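Local coordinates for protein torso (Bombyx mori, PDB 5AOQ) that binds the prothoracicotropic hormone PTTH through its extracellular domain and, as a receptor tyrosine kinase, activates MAPK signalling to initiate metamorphosis, at the interface of chains A and B. Residues are numbered along the deposited sequence; one frame, centred on the assembly and turned at random. Chains: chain A/B, Torso.

The interface of chains A and B. Residues chain A 22, 92-95; chain B 35-36, 41-43.
A:Phe93, A:Asp94 and A:Pro95 run as an irregular loop past the end of B helix 27-35 and the B:Thr41 to B:Leu43 loop, the backbone turning at A:Phe93 and extended at the next two residues. A:Phe93 O lies over the face of the B:Tyr35 phenol at its hydroxyl end, 3.1 Å from OH, so this carbonyl oxygen is at most a weak second partner. The hydroxyl donates instead to the carboxylate of A:Asp94, which lies close to the plane of the phenol ring, with OH to OD1 at 3.2 Å. It meets OD1 on the anti side, 15° out of the carboxylate plane. The two side chains cross at roughly a right angle, carboxylate and ring turned 63° against each other. B:Tyr35 reaches its partner with CG anti to its backbone N (chi1 169°), which throws the ring out from the helix end.

A:Phe93 buries the most surface in this patch, 72 Å². The B:Thr41 carbonyl oxygen sits over one face of its ring near CG and CD1, while CD1 touches the B:Ser42 CB at 3.7 Å; the contact is with the backbone and the short side chain of the loop rather than with another ring. Farther along, A:Leu22 crosses B:Leu43 obliquely, its CD2 methyl 3.6 Å from the B:Leu43 CB, adding a small apolar contact. A:Pro95 and B:Tyr36 meet tip to tip, but the fit is tighter than the model can support and its detail is doubtful. B:Tyr35 CD2 sits 3.5 Å over the rim of the B:Tyr36 ring, probably helping to limit its rotation.

The patch has a two-fold twin with the chains exchanged. It lies between the membrane-distal first FN3 domains, where the N-terminal helices of the two receptors come together, far from the C-terminal ends; Torso is a disulfide-linked homodimer, so this contact may belong to the receptor pair.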
ATOM      1  N   LEU A  22      22.614 -11.560  11.315  1.00 16.16           N
ATOM      2  CA  LEU A  22      21.273 -11.179  10.891  1.00 16.70           C
ATOM      3  C   LEU A  22      21.120  -9.661  10.901  1.00 16.92           C
ATOM      4  O   LEU A  22      20.560  -9.079   9.973  1.00 17.22           O
ATOM      5  CB  LEU A  22      20.234 -11.824  11.801  1.00 17.06           C
ATOM      6  CG  LEU A  22      20.287 -13.350  11.859  1.00 16.96           C
ATOM      7  CD1 LEU A  22      19.414 -13.852  12.985  1.00 17.34           C
ATOM      8  CD2 LEU A  22      19.859 -13.964  10.542  1.00 17.11           C
ATOM      9  N   ASN A  92      16.134 -16.608  16.421  1.00 74.46           N
ATOM     10  CA  ASN A  92      16.783 -15.724  15.456  1.00 74.72           C
ATOM     11  C   ASN A  92      16.819 -16.310  14.050  1.00 75.45           C
ATOM     12  O   ASN A  92      17.881 -16.693  13.558  1.00 76.22           O
ATOM     13  CB  ASN A  92      18.211 -15.403  15.905  1.00 75.05           C
ATOM     14  CG  ASN A  92      18.255 -14.602  17.187  1.00 74.40           C
ATOM     15  OD1 ASN A  92      17.441 -13.704  17.400  1.00 73.72           O
ATOM     16  ND2 ASN A  92      19.219 -14.915  18.046  1.00 74.64           N
ATOM     17  N   PHE A  93      15.654 -16.386  13.417  1.00 38.31           N
ATOM     18  CA  PHE A  93      15.545 -16.878  12.050  1.00 38.99           C
ATOM     19  C   PHE A  93      14.967 -15.790  11.161  1.00 38.69           C
ATOM     20  O   PHE A  93      15.511 -15.470  10.104  1.00 39.24           O
ATOM     21  CB  PHE A  93      14.660 -18.125  11.995  1.00 39.16           C
ATOM     22  CG  PHE A  93      15.190 -19.282  12.795  1.00 39.53           C
ATOM     23  CD1 PHE A  93      16.549 -19.539  12.858  1.00 40.15           C
ATOM     24  CD2 PHE A  93      14.324 -20.118  13.482  1.00 39.30           C
ATOM     25  CE1 PHE A  93      17.034 -20.605  13.592  1.00 40.50           C
ATOM     26  CE2 PHE A  93      14.804 -21.183  14.217  1.00 39.66           C
ATOM     27  CZ  PHE A  93      16.161 -21.427  14.273  1.00 40.25           C
ATOM     28  N   ASP A  94      13.858 -15.218  11.616  1.00 50.76           N
ATOM     29  CA  ASP A  94      13.187 -14.140  10.905  1.00 50.38           C
ATOM     30  C   ASP A  94      13.974 -12.835  10.990  1.00 50.20           C
ATOM     31  O   ASP A  94      14.845 -12.691  11.847  1.00 50.18           O
ATOM     32  CB  ASP A  94      11.782 -13.941  11.473  1.00 49.58           C
ATOM     33  CG  ASP A  94      10.927 -15.186  11.354  1.00 49.79           C
ATOM     34  OD1 ASP A  94      11.223 -16.034  10.485  1.00 50.56           O
ATOM     35  OD2 ASP A  94       9.957 -15.319  12.133  1.00 49.26           O
ATOM     36  N   PRO A  95      13.676 -11.884  10.089  1.00 49.23           N
ATOM     37  CA  PRO A  95      14.291 -10.554  10.161  1.00 49.03           C
ATOM     38  C   PRO A  95      14.045  -9.892  11.513  1.00 48.23           C
ATOM     39  O   PRO A  95      12.988 -10.072  12.116  1.00 47.65           O
ATOM     40  CB  PRO A  95      13.611  -9.781   9.022  1.00 48.95           C
ATOM     41  CG  PRO A  95      12.436 -10.614   8.611  1.00 48.90           C
ATOM     42  CD  PRO A  95      12.822 -12.019   8.899  1.00 49.40           C
TER
ATOM     43  N   TYR B  35      14.957 -15.956   1.173  1.00 34.71           N
ATOM     44  CA  TYR B  35      14.769 -16.603   2.468  1.00 35.44           C
ATOM     45  C   TYR B  35      13.359 -17.159   2.622  1.00 36.32           C
ATOM     46  O   TYR B  35      13.174 -18.257   3.150  1.00 37.15           O
ATOM     47  CB  TYR B  35      15.068 -15.617   3.602  1.00 35.12           C
ATOM     48  CG  TYR B  35      14.643 -16.105   4.970  1.00 35.92           C
ATOM     49  CD1 TYR B  35      15.175 -17.266   5.514  1.00 36.51           C
ATOM     50  CD2 TYR B  35      13.717 -15.395   5.721  1.00 36.11           C
ATOM     51  CE1 TYR B  35      14.788 -17.711   6.766  1.00 37.28           C
ATOM     52  CE2 TYR B  35      13.325 -15.830   6.974  1.00 36.87           C
ATOM     53  CZ  TYR B  35      13.864 -16.989   7.491  1.00 37.46           C
ATOM     54  OH  TYR B  35      13.477 -17.428   8.737  1.00 38.28           O
ATOM     55  N   TYR B  36      12.368 -16.404   2.161  1.00 50.67           N
ATOM     56  CA  TYR B  36      10.974 -16.819   2.270  1.00 51.50           C
ATOM     57  C   TYR B  36      10.567 -17.751   1.129  1.00 51.89           C
ATOM     58  O   TYR B  36       9.606 -18.511   1.253  1.00 52.79           O
ATOM     59  CB  TYR B  36      10.054 -15.600   2.296  1.00 51.25           C
ATOM     60  CG  TYR B  36      10.181 -14.770   3.552  1.00 55.50           C
ATOM     61  CD1 TYR B  36      11.130 -13.764   3.648  1.00 54.44           C
ATOM     62  CD2 TYR B  36       9.355 -14.998   4.643  1.00 51.89           C
ATOM     63  CE1 TYR B  36      11.252 -13.004   4.793  1.00 50.09           C
ATOM     64  CE2 TYR B  36       9.469 -14.243   5.794  1.00 51.78           C
ATOM     65  CZ  TYR B  36      10.419 -13.248   5.862  1.00 50.87           C
ATOM     66  OH  TYR B  36      10.536 -12.494   7.005  1.00 50.77           O
ATOM     67  N   THR B  41      16.669 -22.255   6.887  1.00 37.21           N
ATOM     68  CA  THR B  41      16.521 -22.390   8.330  1.00 37.85           C
ATOM     69  C   THR B  41      16.596 -21.017   8.986  1.00 37.16           C
ATOM     70  O   THR B  41      15.891 -20.738   9.956  1.00 37.60           O
ATOM     71  CB  THR B  41      17.601 -23.308   8.927  1.00 43.43           C
ATOM     72  OG1 THR B  41      18.899 -22.778   8.631  1.00 37.34           O
ATOM     73  CG2 THR B  41      17.484 -24.712   8.351  1.00 39.07           C
ATOM     74  N   SER B  42      17.456 -20.164   8.439  1.00 44.57           N
ATOM     75  CA  SER B  42      17.616 -18.799   8.926  1.00 43.86           C
ATOM     76  C   SER B  42      17.898 -17.856   7.765  1.00 42.84           C
ATOM     77  O   SER B  42      17.872 -18.262   6.605  1.00 42.71           O
ATOM     78  CB  SER B  42      18.744 -18.719   9.956  1.00 48.36           C
ATOM     79  OG  SER B  42      19.998 -19.009   9.362  1.00 43.33           O
ATOM     80  N   LEU B  43      18.148 -16.592   8.087  1.00 31.43           N
ATOM     81  CA  LEU B  43      18.478 -15.583   7.087  1.00 30.49           C
ATOM     82  C   LEU B  43      19.988 -15.460   6.894  1.00 29.91           C
ATOM     83  O   LEU B  43      20.455 -15.109   5.810  1.00 29.29           O
ATOM     84  CB  LEU B  43      17.889 -14.232   7.501  1.00 30.12           C
ATOM     85  CG  LEU B  43      18.256 -13.004   6.667  1.00 32.98           C
ATOM     86  CD1 LEU B  43      17.608 -13.055   5.292  1.00 29.02           C
ATOM     87  CD2 LEU B  43      17.862 -11.743   7.415  1.00 32.68           C
TER